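Local coordinates for metallo-beta-lactamase family protein (Staphylococcus aureus, PDB 3R2U) that binds an iron(III) ion in a metallo-beta-lactamase fold followed by a rhodanese-like domain and is probably a hydrolase of still uncertain substrate, at residues Asn250-Ala253 against Thr254-Lys258; Phe270-Met273 against Lys274-Gln278. One frame throughout, in Å; residues are numbered along the deposited sequence.

Interaction 1: Asn250-Ala253 against Thr254-Lys258; sequences NNEA and TFIDK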
loop_
_atom_site.group_PDB
_atom_site.type_symbol
_atom_site.label_atom_id
_atom_site.label_comp_id
_atom_site.label_asym_id
_atom_site.label_seq_id
_atom_site.Cartn_x
_atom_site.Cartn_y
_atom_site.Cartn_z
ATOM N N ASN A 250 -11.897 37.566 -33.301
ATOM C CA ASN A 250 -12.204 38.908 -32.819
ATOM C C ASN A 250 -13.586 39.435 -33.236
ATOM O O ASN A 250 -13.948 40.565 -32.913
ATOM C CB ASN A 250 -11.055 39.860 -33.181
ATOM C CG ASN A 250 -9.760 39.491 -32.458
ATOM O OD1 ASN A 250 -9.785 39.076 -31.290
ATOM N ND2 ASN A 250 -8.630 39.645 -33.140
ATOM N N ASN A 251 -14.359 38.607 -33.937
ATOM C CA ASN A 251 -15.727 38.958 -34.306
ATOM C C ASN A 251 -16.629 38.375 -33.204
ATOM O O ASN A 251 -16.730 37.163 -33.058
ATOM C CB ASN A 251 -16.080 38.383 -35.677
ATOM C CG ASN A 251 -17.506 38.692 -36.103
ATOM O OD1 ASN A 251 -18.458 38.527 -35.337
ATOM N ND2 ASN A 251 -17.662 39.100 -37.353
ATOM N N GLU A 252 -17.275 39.249 -32.440
ATOM C CA GLU A 252 -18.102 38.827 -31.313
ATOM C C GLU A 252 -19.187 37.817 -31.670
ATOM O O GLU A 252 -19.377 36.835 -30.956
ATOM C CB GLU A 252 -18.716 40.042 -30.607
ATOM C CG GLU A 252 -19.475 39.684 -29.312
ATOM C CD GLU A 252 -20.046 40.906 -28.604
ATOM O OE1 GLU A 252 -19.324 41.911 -28.462
ATOM O OE2 GLU A 252 -21.214 40.863 -28.182
ATOM N N ALA A 253 -19.888 38.058 -32.770
ATOM C CA ALA A 253 -20.978 37.182 -33.203
ATOM C C ALA A 253 -20.486 35.774 -33.528
ATOM O O ALA A 253 -21.124 34.784 -33.153
ATOM C CB ALA A 253 -21.709 37.790 -34.423
ATOM N N THR A 254 -19.361 35.696 -34.243
ATOM C CA THR A 254 -18.770 34.418 -34.641
ATOM C C THR A 254 -18.270 33.672 -33.401
ATOM O O THR A 254 -18.384 32.453 -33.312
ATOM C CB THR A 254 -17.598 34.636 -35.607
ATOM O OG1 THR A 254 -18.063 35.344 -36.755
ATOM C CG2 THR A 254 -16.975 33.304 -36.050
ATOM N N PHE A 255 -17.709 34.431 -32.464
ATOM C CA PHE A 255 -17.198 33.901 -31.211
ATOM C C PHE A 255 -18.328 33.260 -30.426
ATOM O O PHE A 255 -18.225 32.103 -30.010
ATOM C CB PHE A 255 -16.579 35.043 -30.404
ATOM C CG PHE A 255 -15.984 34.621 -29.104
ATOM C CD1 PHE A 255 -16.762 34.566 -27.958
ATOM C CD2 PHE A 255 -14.631 34.319 -29.013
ATOM C CE1 PHE A 255 -16.201 34.186 -26.736
ATOM C CE2 PHE A 255 -14.065 33.940 -27.793
ATOM C CZ PHE A 255 -14.860 33.877 -26.657
ATOM N N ILE A 256 -19.405 34.023 -30.236
ATOM C CA ILE A 256 -20.567 33.551 -29.510
ATOM C C ILE A 256 -21.099 32.272 -30.134
ATOM O O ILE A 256 -21.306 31.279 -29.433
ATOM C CB ILE A 256 -21.700 34.594 -29.507
ATOM C CG1 ILE A 256 -21.314 35.790 -28.642
ATOM C CG2 ILE A 256 -23.012 33.972 -28.988
ATOM C CD1 ILE A 256 -22.269 36.965 -28.806
ATOM N N ASP A 257 -21.317 32.300 -31.449
ATOM C CA ASP A 257 -21.835 31.136 -32.165
ATOM C C ASP A 257 -20.965 29.904 -31.967
ATOM O O ASP A 257 -21.481 28.832 -31.662
ATOM C CB ASP A 257 -21.951 31.397 -33.669
ATOM C CG ASP A 257 -22.529 30.201 -34.419
ATOM O OD1 ASP A 257 -23.630 29.725 -34.059
ATOM O OD2 ASP A 257 -21.889 29.747 -35.381
ATOM N N LYS A 258 -19.658 30.044 -32.161
ATOM C CA LYS A 258 -18.768 28.898 -32.002
ATOM C C LYS A 258 -18.771 28.420 -30.554
ATOM O O LYS A 258 -18.817 27.219 -30.290
ATOM C CB LYS A 258 -17.343 29.181 -32.472
ATOM C CG LYS A 258 -16.400 27.971 -32.218
ATOM C CD LYS A 258 -15.066 28.066 -32.950
ATOM C CE LYS A 258 -14.179 26.853 -32.641
ATOM N NZ LYS A 258 -12.948 26.833 -33.496
#
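An N-cap opens helix 252-260, where the side chain of Asn251 reaches forward to Thr254. With CG of Asn251 anti to its own nitrogen (chi1 179°), the amide is directed toward the backbone N-H of Thr254, which OD1 of Asn251 accepts at 3.2 Å from Thr254 N. The bond is nearly straight at the hydrogen, 164°, yet the donor stands above the carbonyl plane of the Asn251 amide. The two side chains cross at about a right angle, with OG1 of Thr254 3.5 Å from CG of Asn251. The backbone takes over at once: Phe255 N reaches Asn251 O at 3.0 Å, and Ile256 N reaches Glu252 O at 2.9 Å. Glu252 and Ile256 run side by side in the same direction, CG of Glu252 lying 3.9 Å from CD1 of Ile256, and both rest on Lys197 of helix 191-206. The buried ring of Phe255 meets Phe200 of the same helix edge-to-face. Asp257 N continues the pattern to Ala253 O at 3.0 Å. OD1 of Asn251 thus gives Thr254 N an acceptor that the backbone before the helix start does not provide, while Asn251 O is the first regular acceptor of the helix.

Interaction 2: Phe270-Met273 against Lys274-Gln278; sequences FAQM and KKINQ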
loop_
_atom_site.group_PDB
_atom_site.type_symbol
_atom_site.label_atom_id
_atom_site.label_comp_id
_atom_site.label_asym_id
_atom_site.label_seq_id
_atom_site.Cartn_x
_atom_site.Cartn_y
_atom_site.Cartn_z
ATOM N N PHE A 270 -23.938 17.024 -13.181
ATOM C CA PHE A 270 -23.511 18.439 -13.189
ATOM C C PHE A 270 -24.504 19.351 -12.456
ATOM O O PHE A 270 -24.098 20.147 -11.605
ATOM C CB PHE A 270 -23.241 18.943 -14.614
ATOM C CG PHE A 270 -21.861 18.582 -15.158
ATOM C CD1 PHE A 270 -21.209 17.410 -14.775
ATOM C CD2 PHE A 270 -21.252 19.393 -16.110
ATOM C CE1 PHE A 270 -19.951 17.079 -15.301
ATOM C CE2 PHE A 270 -20.000 19.070 -16.645
ATOM C CZ PHE A 270 -19.355 17.905 -16.241
ATOM N N ALA A 271 -25.796 19.208 -12.753
ATOM C CA ALA A 271 -26.807 20.047 -12.124
ATOM C C ALA A 271 -26.792 19.884 -10.610
ATOM O O ALA A 271 -26.955 20.850 -9.863
ATOM C CB ALA A 271 -28.187 19.730 -12.674
ATOM N N GLN A 272 -26.563 18.669 -10.150
ATOM C CA GLN A 272 -26.568 18.395 -8.711
ATOM C C GLN A 272 -25.340 18.965 -8.051
ATOM O O GLN A 272 -25.413 19.425 -6.923
ATOM C CB GLN A 272 -26.631 16.881 -8.463
ATOM C CG GLN A 272 -26.673 16.439 -6.974
ATOM C CD GLN A 272 -27.991 16.779 -6.293
ATOM O OE1 GLN A 272 -28.960 17.169 -6.941
ATOM N NE2 GLN A 272 -28.025 16.634 -4.988
ATOM N N MET A 273 -24.197 18.919 -8.747
ATOM C CA MET A 273 -22.932 19.411 -8.182
ATOM C C MET A 273 -22.985 20.890 -7.923
ATOM O O MET A 273 -22.443 21.376 -6.936
ATOM C CB MET A 273 -21.760 19.151 -9.142
ATOM C CG MET A 273 -21.457 17.724 -9.392
ATOM S SD MET A 273 -20.285 17.015 -8.247
ATOM C CE MET A 273 -20.884 17.522 -6.672
ATOM N N LYS A 274 -23.615 21.605 -8.834
ATOM C CA LYS A 274 -23.736 23.046 -8.737
ATOM C C LYS A 274 -24.500 23.437 -7.458
ATOM O O LYS A 274 -24.176 24.422 -6.791
ATOM C CB LYS A 274 -24.485 23.560 -9.961
ATOM C CG LYS A 274 -24.190 24.979 -10.344
ATOM C CD LYS A 274 -23.031 25.029 -11.351
ATOM C CE LYS A 274 -22.851 26.419 -11.937
ATOM N NZ LYS A 274 -22.017 27.328 -11.119
ATOM N N LYS A 275 -25.544 22.673 -7.155
ATOM C CA LYS A 275 -26.363 22.910 -5.952
ATOM C C LYS A 275 -25.583 22.553 -4.699
ATOM O O LYS A 275 -25.592 23.289 -3.735
ATOM C CB LYS A 275 -27.622 22.048 -6.015
ATOM C CG LYS A 275 -28.478 22.279 -7.257
ATOM C CD LYS A 275 -29.179 20.963 -7.661
ATOM C CE LYS A 275 -30.587 20.801 -7.156
ATOM N NZ LYS A 275 -31.520 21.446 -8.135
ATOM N N ILE A 276 -24.914 21.399 -4.704
ATOM C CA ILE A 276 -24.069 21.000 -3.566
ATOM C C ILE A 276 -22.999 22.047 -3.277
ATOM O O ILE A 276 -22.695 22.354 -2.121
ATOM C CB ILE A 276 -23.409 19.631 -3.840
ATOM C CG1 ILE A 276 -24.473 18.539 -3.701
ATOM C CG2 ILE A 276 -22.238 19.380 -2.912
ATOM C CD1 ILE A 276 -23.979 17.154 -4.072
ATOM N N ASN A 277 -22.408 22.586 -4.339
ATOM C CA ASN A 277 -21.394 23.608 -4.195
ATOM C C ASN A 277 -21.923 24.968 -3.794
ATOM O O ASN A 277 -21.259 25.709 -3.067
ATOM C CB ASN A 277 -20.546 23.670 -5.467
ATOM C CG ASN A 277 -19.671 22.440 -5.591
ATOM O OD1 ASN A 277 -19.266 21.887 -4.565
ATOM N ND2 ASN A 277 -19.428 21.966 -6.814
ATOM N N GLN A 278 -23.120 25.304 -4.261
ATOM C CA GLN A 278 -23.701 26.561 -3.902
ATOM C C GLN A 278 -24.206 26.538 -2.445
ATOM O O GLN A 278 -24.068 27.528 -1.757
ATOM C CB GLN A 278 -24.868 26.928 -4.852
ATOM C CG GLN A 278 -25.482 28.270 -4.492
ATOM C CD GLN A 278 -26.650 28.683 -5.354
ATOM O OE1 GLN A 278 -27.222 27.878 -6.076
ATOM N NE2 GLN A 278 -27.014 29.952 -5.266
#
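Lys274 begins the second half of a continuous stretch of helix by donating its backbone N to Phe270 O at 3.2 Å; its aliphatic chain then bends away. Lys275 folds back instead: its CD comes within 3.1 Å of Ala271 O, and the chain passes Gln272 at about a right angle, with CD of Lys275 3.9 Å from OE1 of Gln272. Its ammonium forms a salt bridge with Glu183. Ile276 N bonds to Gln272 O at 3.0 Å, nearly straight at 170°. CG1 of Ile276 lies beside its own nitrogen (chi1 -74°), which sends CD1 back along the helix to meet CG of Gln272 at 4.0 Å and the methyl CE of Met273 at 4.1 Å. Asn277 N is received by Met273 O at 2.9 Å. The buried amide of Asn277 leans back over Met273 O without bonding it, ND2 of Asn277 lying 3.1 Å from that oxygen at a poor angle. Gln278 N carries the pattern on to Lys274 O. This is regular i to i+4 alpha-helix, packed on the loop that follows metal ligand His80 in the metallo-beta-lactamase fold: Lys274 NZ bonds Ile81 O, and the Asn277 amide bonds His82 O, Phe85 O and Ser87 N.

How the interactions relate
Interactions 1 and 2 belong to successive helices, 252-260 and 269-279, with centres 29 Å apart and no direct touch. Interaction 1 is the start of a peripheral helix, its centre about 26 Å from the centre of the chain; its polar cap is exposed, and an aromatic pair and the aliphatic parts of charged side chains hold it to helix 191-206. Interaction 2 runs through nearly all of helix 269-279, its centre about 11 Å from the centre of the chain. Its polar side chains reach into neighbouring loops: Lys274 and Asn277 tie it to the loop after His80, and Lys275 adds a separate salt bridge. The side chain of Lys274 is about 7 Å from the bound iron(III) ion.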